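Local coordinates for L-Ribose isomerase (Acinetobacter, PDB 4Q0S), which isomerises the non-natural sugar L-ribose, probably to its ketose L-ribulose, in a cupin barrel whose pocket holds a cobalt(II) ion and the sugar alcohol ribitol, at residues Y126-L130 with G131-V135; P160-E163 with G164-L167; Y38-E42 with K43-D47; F201-P204 with P205-V209. All blocks are in the same frame, centred on the assembly; numbering follows the deposited sequence.

Contact 1: Y126-L130 with G131-V135; sequences YEVVL and GEMEV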
loop_
_atom_site.group_PDB
_atom_site.type_symbol
_atom_site.label_atom_id
_atom_site.label_comp_id
_atom_site.label_asym_id
_atom_site.label_seq_id
_atom_site.Cartn_x
_atom_site.Cartn_y
_atom_site.Cartn_z
ATOM N N TYR A 126 -1.838 -19.412 4.514
ATOM C CA TYR A 126 -1.415 -18.507 3.451
ATOM C C TYR A 126 -2.304 -17.293 3.269
ATOM O O TYR A 126 -3.526 -17.375 3.370
ATOM C CB TYR A 126 -1.358 -19.233 2.100
ATOM C CG TYR A 126 -0.670 -20.571 2.126
ATOM C CD1 TYR A 126 0.612 -20.704 2.649
ATOM C CD2 TYR A 126 -1.302 -21.707 1.616
ATOM C CE1 TYR A 126 1.255 -21.934 2.667
ATOM C CE2 TYR A 126 -0.670 -22.945 1.625
ATOM C CZ TYR A 126 0.608 -23.053 2.153
ATOM O OH TYR A 126 1.232 -24.277 2.191
ATOM N N GLU A 127 -1.666 -16.172 2.965
ATOM C CA GLU A 127 -2.351 -14.916 2.706
ATOM C C GLU A 127 -1.667 -14.344 1.466
ATOM O O GLU A 127 -0.493 -13.987 1.520
ATOM C CB GLU A 127 -2.170 -13.956 3.888
ATOM C CG GLU A 127 -2.819 -12.596 3.694
ATOM C CD GLU A 127 -2.300 -11.552 4.672
ATOM O OE1 GLU A 127 -2.203 -11.854 5.879
ATOM O OE2 GLU A 127 -2.002 -10.425 4.230
ATOM N N VAL A 128 -2.376 -14.282 0.343
ATOM C CA VAL A 128 -1.776 -13.738 -0.866
ATOM C C VAL A 128 -1.787 -12.214 -0.777
ATOM O O VAL A 128 -2.818 -11.608 -0.489
ATOM C CB VAL A 128 -2.536 -14.196 -2.139
ATOM C CG1 VAL A 128 -1.965 -13.492 -3.381
ATOM C CG2 VAL A 128 -2.416 -15.718 -2.299
ATOM N N VAL A 129 -0.632 -11.601 -1.009
ATOM C CA VAL A 129 -0.519 -10.150 -0.942
ATOM C C VAL A 129 -0.546 -9.551 -2.337
ATOM O O VAL A 129 -1.169 -8.507 -2.567
ATOM C CB VAL A 129 0.789 -9.735 -0.233
ATOM C CG1 VAL A 129 0.856 -8.210 -0.092
ATOM C CG2 VAL A 129 0.870 -10.410 1.131
ATOM N N LEU A 130 0.124 -10.221 -3.270
ATOM C CA LEU A 130 0.186 -9.769 -4.652
ATOM C C LEU A 130 0.221 -10.973 -5.581
ATOM O O LEU A 130 0.850 -11.988 -5.270
ATOM C CB LEU A 130 1.438 -8.914 -4.870
ATOM C CG LEU A 130 1.513 -8.189 -6.212
ATOM C CD1 LEU A 130 0.548 -7.019 -6.180
ATOM C CD2 LEU A 130 2.931 -7.702 -6.481
ATOM N N GLY A 131 -0.449 -10.860 -6.725
ATOM C CA GLY A 131 -0.470 -11.959 -7.669
ATOM C C GLY A 131 -1.482 -13.004 -7.241
ATOM O O GLY A 131 -2.399 -12.708 -6.476
ATOM N N GLU A 132 -1.326 -14.227 -7.733
ATOM C CA GLU A 132 -2.246 -15.302 -7.385
ATOM C C GLU A 132 -1.428 -16.532 -7.079
ATOM O O GLU A 132 -0.370 -16.749 -7.665
ATOM C CB GLU A 132 -3.225 -15.582 -8.529
ATOM C CG GLU A 132 -3.937 -14.331 -9.019
ATOM C CD GLU A 132 -5.327 -14.598 -9.565
ATOM O OE1 GLU A 132 -5.574 -15.700 -10.103
ATOM O OE2 GLU A 132 -6.176 -13.687 -9.465
ATOM N N MET A 133 -1.923 -17.334 -6.153
ATOM C CA MET A 133 -1.206 -18.516 -5.739
ATOM C C MET A 133 -1.942 -19.795 -6.090
ATOM O O MET A 133 -3.100 -19.989 -5.708
ATOM C CB MET A 133 -0.968 -18.432 -4.234
ATOM C CG MET A 133 -0.303 -19.629 -3.614
ATOM S SD MET A 133 -0.373 -19.464 -1.828
ATOM C CE MET A 133 1.105 -20.384 -1.322
ATOM N N GLU A 134 -1.269 -20.662 -6.840
ATOM C CA GLU A 134 -1.851 -21.939 -7.215
ATOM C C GLU A 134 -1.224 -22.990 -6.321
ATOM O O GLU A 134 -0.024 -23.275 -6.405
ATOM C CB GLU A 134 -1.600 -22.242 -8.695
ATOM C CG GLU A 134 -2.465 -21.390 -9.615
ATOM C CD GLU A 134 -2.388 -21.807 -11.076
ATOM O OE1 GLU A 134 -3.456 -22.039 -11.675
ATOM O OE2 GLU A 134 -1.275 -21.897 -11.627
ATOM N N VAL A 135 -2.050 -23.540 -5.441
ATOM C CA VAL A 135 -1.614 -24.544 -4.484
ATOM C C VAL A 135 -2.031 -25.938 -4.926
ATOM O O VAL A 135 -3.162 -26.161 -5.356
ATOM C CB VAL A 135 -2.212 -24.264 -3.080
ATOM C CG1 VAL A 135 -1.567 -25.174 -2.039
ATOM C CG2 VAL A 135 -2.004 -22.801 -2.706
#
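Tyr126 meets Met133 across the bend between two strands. The methyl CE of Met133 sits over the centre of the Tyr126 ring, 3.9 Å from the ring centroid and 12° off the ring normal. This is a CH-pi contact. Met133 SD lies obliquely, 4.6 Å from the centroid of the Tyr126 ring, so the pair is also a Met-aromatic contact. Met133 has CG anti to the backbone N (chi1 176°) and runs extended from there, which carries its methyl to the ring. Tyr126 CE2 also lies 4.4 Å from Val135 CG1, at an oblique approach. Tyr126 touches the bound ribitol, and its OH is hydrogen-bonded to Glu124, a cobalt ligand. Val128 splits its two methyls. Val128 CG2 packs on Met133 CB at 3.6 Å, and Val128 CG1 lies 3.2 Å from Gly131 O. Leu130 precedes Gly131, whose positive phi turns the chain. Strand 124-130 belongs to one sheet of the cupin barrel and strand 132-137 to the other. Val129 and Leu130 form a classic beta bulge opposite Val212 of strand 211-217. Strand 180-185 flanks the second strand, with Leu184 against both Val128 and Met133.

Contact 2: P160-E163 with G164-L167; sequences PWPE and GVAL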
loop_
_atom_site.group_PDB
_atom_site.type_symbol
_atom_site.label_atom_id
_atom_site.label_comp_id
_atom_site.label_asym_id
_atom_site.label_seq_id
_atom_site.Cartn_x
_atom_site.Cartn_y
_atom_site.Cartn_z
ATOM N N PRO A 160 -9.918 -30.209 -8.931
ATOM C CA PRO A 160 -8.874 -30.908 -9.677
ATOM C C PRO A 160 -7.963 -29.840 -10.266
ATOM O O PRO A 160 -8.305 -28.653 -10.271
ATOM C CB PRO A 160 -9.656 -31.651 -10.757
ATOM C CG PRO A 160 -10.846 -30.766 -10.981
ATOM C CD PRO A 160 -11.235 -30.383 -9.573
ATOM N N TRP A 161 -6.807 -30.259 -10.756
ATOM C CA TRP A 161 -5.870 -29.333 -11.356
ATOM C C TRP A 161 -6.447 -28.768 -12.640
ATOM O O TRP A 161 -7.203 -29.443 -13.342
ATOM C CB TRP A 161 -4.584 -30.048 -11.739
ATOM C CG TRP A 161 -3.628 -30.339 -10.651
ATOM C CD1 TRP A 161 -3.914 -30.708 -9.371
ATOM C CD2 TRP A 161 -2.206 -30.400 -10.782
ATOM N NE1 TRP A 161 -2.752 -31.004 -8.695
ATOM C CE2 TRP A 161 -1.689 -30.822 -9.539
ATOM C CE3 TRP A 161 -1.317 -30.140 -11.835
ATOM C CZ2 TRP A 161 -0.323 -30.991 -9.318
ATOM C CZ3 TRP A 161 0.040 -30.310 -11.616
ATOM C CH2 TRP A 161 0.525 -30.732 -10.366
ATOM N N PRO A 162 -6.124 -27.509 -12.953
ATOM C CA PRO A 162 -6.648 -26.966 -14.204
ATOM C C PRO A 162 -5.725 -27.617 -15.237
ATOM O O PRO A 162 -4.714 -28.217 -14.863
ATOM C CB PRO A 162 -6.402 -25.466 -14.062
ATOM C CG PRO A 162 -5.147 -25.413 -13.231
ATOM C CD PRO A 162 -5.420 -26.476 -12.176
ATOM N N GLU A 163 -6.053 -27.522 -16.517
ATOM C CA GLU A 163 -5.194 -28.128 -17.525
ATOM C C GLU A 163 -4.000 -27.260 -17.912
ATOM O O GLU A 163 -4.026 -26.041 -17.750
ATOM C CB GLU A 163 -5.997 -28.436 -18.784
ATOM C CG GLU A 163 -7.063 -29.493 -18.601
ATOM C CD GLU A 163 -7.733 -29.836 -19.908
ATOM O OE1 GLU A 163 -8.295 -28.914 -20.543
ATOM O OE2 GLU A 163 -7.691 -31.021 -20.302
ATOM N N GLY A 164 -2.956 -27.911 -18.422
ATOM C CA GLY A 164 -1.775 -27.204 -18.881
ATOM C C GLY A 164 -0.803 -26.665 -17.853
ATOM O O GLY A 164 -0.192 -25.622 -18.073
ATOM N N VAL A 165 -0.645 -27.361 -16.733
ATOM C CA VAL A 165 0.288 -26.902 -15.715
ATOM C C VAL A 165 1.674 -27.459 -16.035
ATOM O O VAL A 165 1.903 -28.664 -15.934
ATOM C CB VAL A 165 -0.144 -27.365 -14.305
ATOM C CG1 VAL A 165 0.919 -26.993 -13.277
ATOM C CG2 VAL A 165 -1.478 -26.725 -13.935
ATOM N N ALA A 166 2.589 -26.579 -16.432
ATOM C CA ALA A 166 3.951 -26.986 -16.763
ATOM C C ALA A 166 4.754 -27.219 -15.490
ATOM O O ALA A 166 4.916 -26.313 -14.673
ATOM C CB ALA A 166 4.630 -25.918 -17.621
ATOM N N LEU A 167 5.252 -28.437 -15.328
ATOM C CA LEU A 167 6.037 -28.803 -14.160
ATOM C C LEU A 167 7.523 -28.828 -14.517
ATOM O O LEU A 167 7.890 -28.974 -15.683
ATOM C CB LEU A 167 5.594 -30.179 -13.653
ATOM C CG LEU A 167 4.150 -30.293 -13.155
ATOM C CD1 LEU A 167 3.843 -31.738 -12.776
ATOM C CD2 LEU A 167 3.954 -29.378 -11.952
HETATM O O HOH W 1 -2.227 -29.707 -15.535
#
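The backbone of Pro160-Leu167 has no regular helix or strand and turns at Gly164, where phi is positive at 76°. One water spans the bend. It donates to Pro162 O at 3.0 Å and accepts from Val165 N at 3.1 Å. The two backbone groups are thus joined through solvent.

The side-chain contact centres on the six-membered ring of Trp161. Val165 crosses the indole at about a right angle, with CG1 3.8 Å from Trp161 CZ3, and its approach to the ring is oblique. The side chains of Leu167 and Trp161 come at each other from opposite directions. Leu167 CD2 meets the ring at its edge, near the plane, 4.0 Å from Trp161 CH2. Val165 also turns a methyl to the proline. Its CG1 is anti to the backbone N (chi1 174°), which places CG1 beside Trp161 CZ3, while CG2 lies between Trp161 CE3 and Pro162. Val165 CG2 is 4.0 Å from Pro162 CG and 3.7 Å from Pro162 O.

Outside the bend, Trp161 NE1 donates to Leu178 O. Its ring meets Phe136 with the planes at about 45°. Trp161 and Pro162 pack on Tyr181 of strand 180-185, and Val165 on Phe136 of strand 132-137. The arrangement is a small apolar cluster within the long surface loop between these two strands of the cupin barrel.

Contact 3: Y38-E42 with K43-D47; sequences YPITE and KMVND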
loop_
_atom_site.group_PDB
_atom_site.type_symbol
_atom_site.label_atom_id
_atom_site.label_comp_id
_atom_site.label_asym_id
_atom_site.label_seq_id
_atom_site.Cartn_x
_atom_site.Cartn_y
_atom_site.Cartn_z
ATOM N N TYR A 38 5.648 -5.176 4.115
ATOM C CA TYR A 38 6.108 -6.291 4.945
ATOM C C TYR A 38 7.336 -5.711 5.664
ATOM O O TYR A 38 8.178 -5.062 5.039
ATOM C CB TYR A 38 6.502 -7.512 4.101
ATOM C CG TYR A 38 6.645 -8.762 4.947
ATOM C CD1 TYR A 38 5.517 -9.432 5.436
ATOM C CD2 TYR A 38 7.901 -9.222 5.334
ATOM C CE1 TYR A 38 5.643 -10.530 6.297
ATOM C CE2 TYR A 38 8.039 -10.311 6.197
ATOM C CZ TYR A 38 6.907 -10.961 6.676
ATOM O OH TYR A 38 7.049 -12.029 7.544
ATOM N N PRO A 39 7.450 -5.930 6.983
ATOM C CA PRO A 39 8.579 -5.409 7.765
ATOM C C PRO A 39 9.908 -6.120 7.539
ATOM O O PRO A 39 10.347 -6.911 8.371
ATOM C CB PRO A 39 8.086 -5.553 9.201
ATOM C CG PRO A 39 7.314 -6.851 9.135
ATOM C CD PRO A 39 6.525 -6.697 7.840
ATOM N N ILE A 40 10.548 -5.826 6.414
ATOM C CA ILE A 40 11.826 -6.434 6.079
ATOM C C ILE A 40 13.005 -5.639 6.643
ATOM O O ILE A 40 13.208 -4.479 6.293
ATOM C CB ILE A 40 11.972 -6.557 4.550
ATOM C CG1 ILE A 40 10.925 -7.544 4.017
ATOM C CG2 ILE A 40 13.390 -7.001 4.187
ATOM C CD1 ILE A 40 10.998 -7.773 2.537
ATOM N N THR A 41 13.769 -6.275 7.523
ATOM C CA THR A 41 14.937 -5.655 8.138
ATOM C C THR A 41 16.185 -6.022 7.337
ATOM O O THR A 41 16.137 -6.896 6.474
ATOM C CB THR A 41 15.126 -6.143 9.585
ATOM O OG1 THR A 41 15.210 -7.574 9.594
ATOM C CG2 THR A 41 13.957 -5.704 10.453
ATOM N N GLU A 42 17.300 -5.357 7.624
ATOM C CA GLU A 42 18.544 -5.627 6.911
ATOM C C GLU A 42 19.004 -7.067 7.042
ATOM O O GLU A 42 19.406 -7.683 6.062
ATOM C CB GLU A 42 19.659 -4.711 7.407
ATOM C CG GLU A 42 19.581 -3.301 6.886
ATOM C CD GLU A 42 20.672 -2.421 7.462
ATOM O OE1 GLU A 42 21.862 -2.787 7.328
ATOM O OE2 GLU A 42 20.337 -1.367 8.045
ATOM N N LYS A 43 18.952 -7.597 8.259
ATOM C CA LYS A 43 19.386 -8.968 8.509
ATOM C C LYS A 43 18.577 -9.996 7.717
ATOM O O LYS A 43 19.069 -11.083 7.410
ATOM C CB LYS A 43 19.290 -9.284 10.000
ATOM C CG LYS A 43 17.875 -9.190 10.555
ATOM C CD LYS A 43 17.728 -9.967 11.856
ATOM C CE LYS A 43 18.649 -9.439 12.944
ATOM N NZ LYS A 43 18.491 -10.208 14.216
ATOM N N MET A 44 17.336 -9.657 7.383
ATOM C CA MET A 44 16.485 -10.574 6.630
ATOM C C MET A 44 16.917 -10.683 5.168
ATOM O O MET A 44 16.669 -11.697 4.508
ATOM C CB MET A 44 15.025 -10.122 6.725
ATOM C CG MET A 44 14.447 -10.275 8.133
ATOM S SD MET A 44 12.919 -9.368 8.405
ATOM C CE MET A 44 11.879 -10.115 7.137
ATOM N N VAL A 45 17.564 -9.637 4.661
ATOM C CA VAL A 45 18.026 -9.642 3.280
ATOM C C VAL A 45 19.432 -10.230 3.291
ATOM O O VAL A 45 20.427 -9.506 3.362
ATOM C CB VAL A 45 18.040 -8.213 2.701
ATOM C CG1 VAL A 45 18.430 -8.244 1.232
ATOM C CG2 VAL A 45 16.658 -7.582 2.874
ATOM N N ASN A 46 19.498 -11.556 3.230
ATOM C CA ASN A 46 20.770 -12.274 3.277
ATOM C C ASN A 46 20.921 -13.322 2.176
ATOM O O ASN A 46 20.035 -13.491 1.330
ATOM C CB ASN A 46 20.915 -12.950 4.641
ATOM C CG ASN A 46 19.702 -13.784 5.001
ATOM O OD1 ASN A 46 19.350 -14.717 4.285
ATOM N ND2 ASN A 46 19.049 -13.444 6.106
ATOM N N ASP A 47 22.052 -14.027 2.205
ATOM C CA ASP A 47 22.354 -15.054 1.213
ATOM C C ASP A 47 21.579 -16.355 1.401
ATOM O O ASP A 47 21.839 -17.332 0.706
ATOM C CB ASP A 47 23.853 -15.365 1.201
ATOM C CG ASP A 47 24.687 -14.192 0.736
ATOM O OD1 ASP A 47 24.159 -13.337 -0.007
ATOM O OD2 ASP A 47 25.879 -14.135 1.100
#
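Apolar packing joins Met44 and Val45 to the residues before the turn. The methyl CE of Met44 reaches the edge of the Tyr38 ring, 4.0 Å from Tyr38 CE2 and near the ring plane. The same methyl packs on Ile40, 3.8 Å from Ile40 CA. Met44 bends at its last torsion (chi3 59°), which brings this methyl against Tyr38 and Ile40. Val45 crosses Ile40 at about a right angle, and their CG2 methyls meet at 3.6 Å.

Polar contacts gather round Thr41. Its backbone N points almost straight at Met44 SD, 3.3 Å away with an N-H...S angle of 178°, in a weak hydrogen bond. Thr41 OG1 lies 3.1 Å from the same sulfur. It stands between the backbone N and the carbonyl carbon (chi1 56°), alongside the thioether.

Backbone bonds close the turn. Met44 N donates weakly to Thr41 O. Val45 N donates to Glu42 O at 3.0 Å.

A side-chain-to-backbone bond follows the turn. Asn46 ND2 gives a hydrogen bond to Lys43 O at 2.7 Å, in the carbonyl plane.

Tyr38 OH is hydrogen-bonded to Asp103 and Ser79. Thr41 packs on Gly187 of the second subunit. Inverse gamma turns centred on Pro39 and Val45 flank the compact bend. It belongs to the connection from helix 19-35 to strand 50-52, with Val45 against the helix and Met44 against strand 73-82 of the cupin barrel.

Contact 4: F201-P204 with P205-V209; sequences FRCP and PDSDV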
loop_
_atom_site.group_PDB
_atom_site.type_symbol
_atom_site.label_atom_id
_atom_site.label_comp_id
_atom_site.label_asym_id
_atom_site.label_seq_id
_atom_site.Cartn_x
_atom_site.Cartn_y
_atom_site.Cartn_z
ATOM N N PHE A 201 3.276 -25.079 -4.471
ATOM C CA PHE A 201 2.551 -23.964 -5.044
ATOM C C PHE A 201 3.412 -23.210 -6.037
ATOM O O PHE A 201 4.638 -23.265 -5.978
ATOM C CB PHE A 201 2.034 -23.034 -3.938
ATOM C CG PHE A 201 3.104 -22.485 -3.030
ATOM C CD1 PHE A 201 3.859 -21.376 -3.406
ATOM C CD2 PHE A 201 3.329 -23.055 -1.776
ATOM C CE1 PHE A 201 4.822 -20.838 -2.539
ATOM C CE2 PHE A 201 4.289 -22.526 -0.905
ATOM C CZ PHE A 201 5.035 -21.414 -1.288
ATOM N N ARG A 202 2.759 -22.523 -6.965
ATOM C CA ARG A 202 3.471 -21.762 -7.973
ATOM C C ARG A 202 2.732 -20.473 -8.281
ATOM O O ARG A 202 1.575 -20.286 -7.898
ATOM C CB ARG A 202 3.573 -22.548 -9.286
ATOM C CG ARG A 202 2.256 -22.568 -10.066
ATOM C CD ARG A 202 2.423 -23.031 -11.518
ATOM N NE ARG A 202 1.187 -22.847 -12.279
ATOM C CZ ARG A 202 1.060 -23.082 -13.581
ATOM N NH1 ARG A 202 2.098 -23.517 -14.287
ATOM N NH2 ARG A 202 -0.105 -22.868 -14.184
ATOM N N CYS A 203 3.431 -19.601 -8.993
ATOM C CA CYS A 203 2.889 -18.350 -9.466
ATOM C C CYS A 203 2.538 -18.677 -10.917
ATOM O O CYS A 203 3.347 -19.276 -11.625
ATOM C CB CYS A 203 3.964 -17.263 -9.434
ATOM S SG CYS A 203 3.490 -15.724 -10.245
ATOM N N PRO A 204 1.323 -18.337 -11.367
ATOM C CA PRO A 204 0.966 -18.633 -12.761
ATOM C C PRO A 204 2.038 -18.044 -13.682
ATOM O O PRO A 204 2.545 -16.949 -13.433
ATOM C CB PRO A 204 -0.383 -17.940 -12.926
ATOM C CG PRO A 204 -0.975 -18.040 -11.565
ATOM C CD PRO A 204 0.195 -17.709 -10.656
ATOM N N PRO A 205 2.402 -18.765 -14.755
ATOM C CA PRO A 205 3.424 -18.323 -15.717
ATOM C C PRO A 205 3.095 -17.036 -16.474
ATOM O O PRO A 205 3.989 -16.341 -16.952
ATOM C CB PRO A 205 3.543 -19.513 -16.672
ATOM C CG PRO A 205 3.096 -20.678 -15.846
ATOM C CD PRO A 205 1.918 -20.112 -15.095
ATOM N N ASP A 206 1.813 -16.725 -16.585
ATOM C CA ASP A 206 1.381 -15.542 -17.315
ATOM C C ASP A 206 1.201 -14.321 -16.417
ATOM O O ASP A 206 0.724 -13.279 -16.861
ATOM C CB ASP A 206 0.075 -15.855 -18.044
ATOM C CG ASP A 206 -1.048 -16.217 -17.089
ATOM O OD1 ASP A 206 -0.774 -16.883 -16.064
ATOM O OD2 ASP A 206 -2.208 -15.844 -17.369
ATOM N N SER A 207 1.596 -14.451 -15.157
ATOM C CA SER A 207 1.461 -13.357 -14.209
ATOM C C SER A 207 2.375 -12.185 -14.544
ATOM O O SER A 207 3.536 -12.366 -14.899
ATOM C CB SER A 207 1.763 -13.847 -12.792
ATOM O OG SER A 207 1.650 -12.784 -11.863
ATOM N N ASP A 208 1.833 -10.982 -14.436
ATOM C CA ASP A 208 2.592 -9.769 -14.707
ATOM C C ASP A 208 3.370 -9.359 -13.464
ATOM O O ASP A 208 4.186 -8.443 -13.513
ATOM C CB ASP A 208 1.640 -8.647 -15.104
ATOM C CG ASP A 208 0.484 -8.512 -14.134
ATOM O OD1 ASP A 208 -0.256 -9.507 -13.948
ATOM O OD2 ASP A 208 0.321 -7.421 -13.553
ATOM N N VAL A 209 3.103 -10.024 -12.342
ATOM C CA VAL A 209 3.808 -9.714 -11.104
ATOM C C VAL A 209 4.224 -10.984 -10.387
ATOM O O VAL A 209 3.656 -12.049 -10.612
ATOM C CB VAL A 209 2.939 -8.873 -10.120
ATOM C CG1 VAL A 209 2.554 -7.554 -10.759
ATOM C CG2 VAL A 209 1.701 -9.656 -9.696
#
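A type I beta turn from Pro204 to Ser207 follows strand 199-202 as the chain leaves the barrel wall. Ser207 N donates to Pro204 O at 3.2 Å and closes the turn, with an N-H...O angle of 157°.

Pro205 lies over one face of the Arg202 guanidinium. Pro205 CD is 3.4 Å from Arg202 CZ, above the centre of the flat group, and Pro205 CG is 3.4 Å from Arg202 NH1. The arginine chain starts between its backbone N and carbonyl carbon (chi1 76°) and then runs extended, and this extension lays the guanidinium against the proline ring of the turn. Arg202 NE is held by a salt bridge to Glu134 of the neighbouring strand 132-137. This bond and the proline ring together should limit rotation of the group.

The turn leads from one sheet of the cupin barrel towards strand 211-217 of the other. Cys203 SG packs on this connection, 3.6 Å from Ser207 CB. Ser207 OG donates to Val209 O in a very short bond of 2.5 Å. At the turn's second corner, Asp206 OD1 folds back to lie 3.3 Å from Pro204 CB. Beyond it, Asp208 forms a salt bridge to Lys34 of the third subunit.

In the fold
Contacts 1 and 4 share one sheet, because strands 132-137 and 199-202 are neighbours in it, and Met133 CE packs on the Phe201 ring. Contacts 1, 3 and 4 are partly buried. Contact 1 is nearest the chain centre, and its chemistry is apolar and aromatic beside the bound ribitol. Contact 4 lies farther out and adds a hydrogen-bonded turn. Contact 2 is a surface contact, with water in its bend. It touches contact 1 through Pro162 and Glu134, and contact 4 through Val165 and Arg202. Contact 3 stands apart, on the opposite side of the chain's centre from contact 2. It mixes apolar packing with weak sulfur and backbone bonds. Both it and contact 1 touch the second subunit, whereas contact 4 reaches the third.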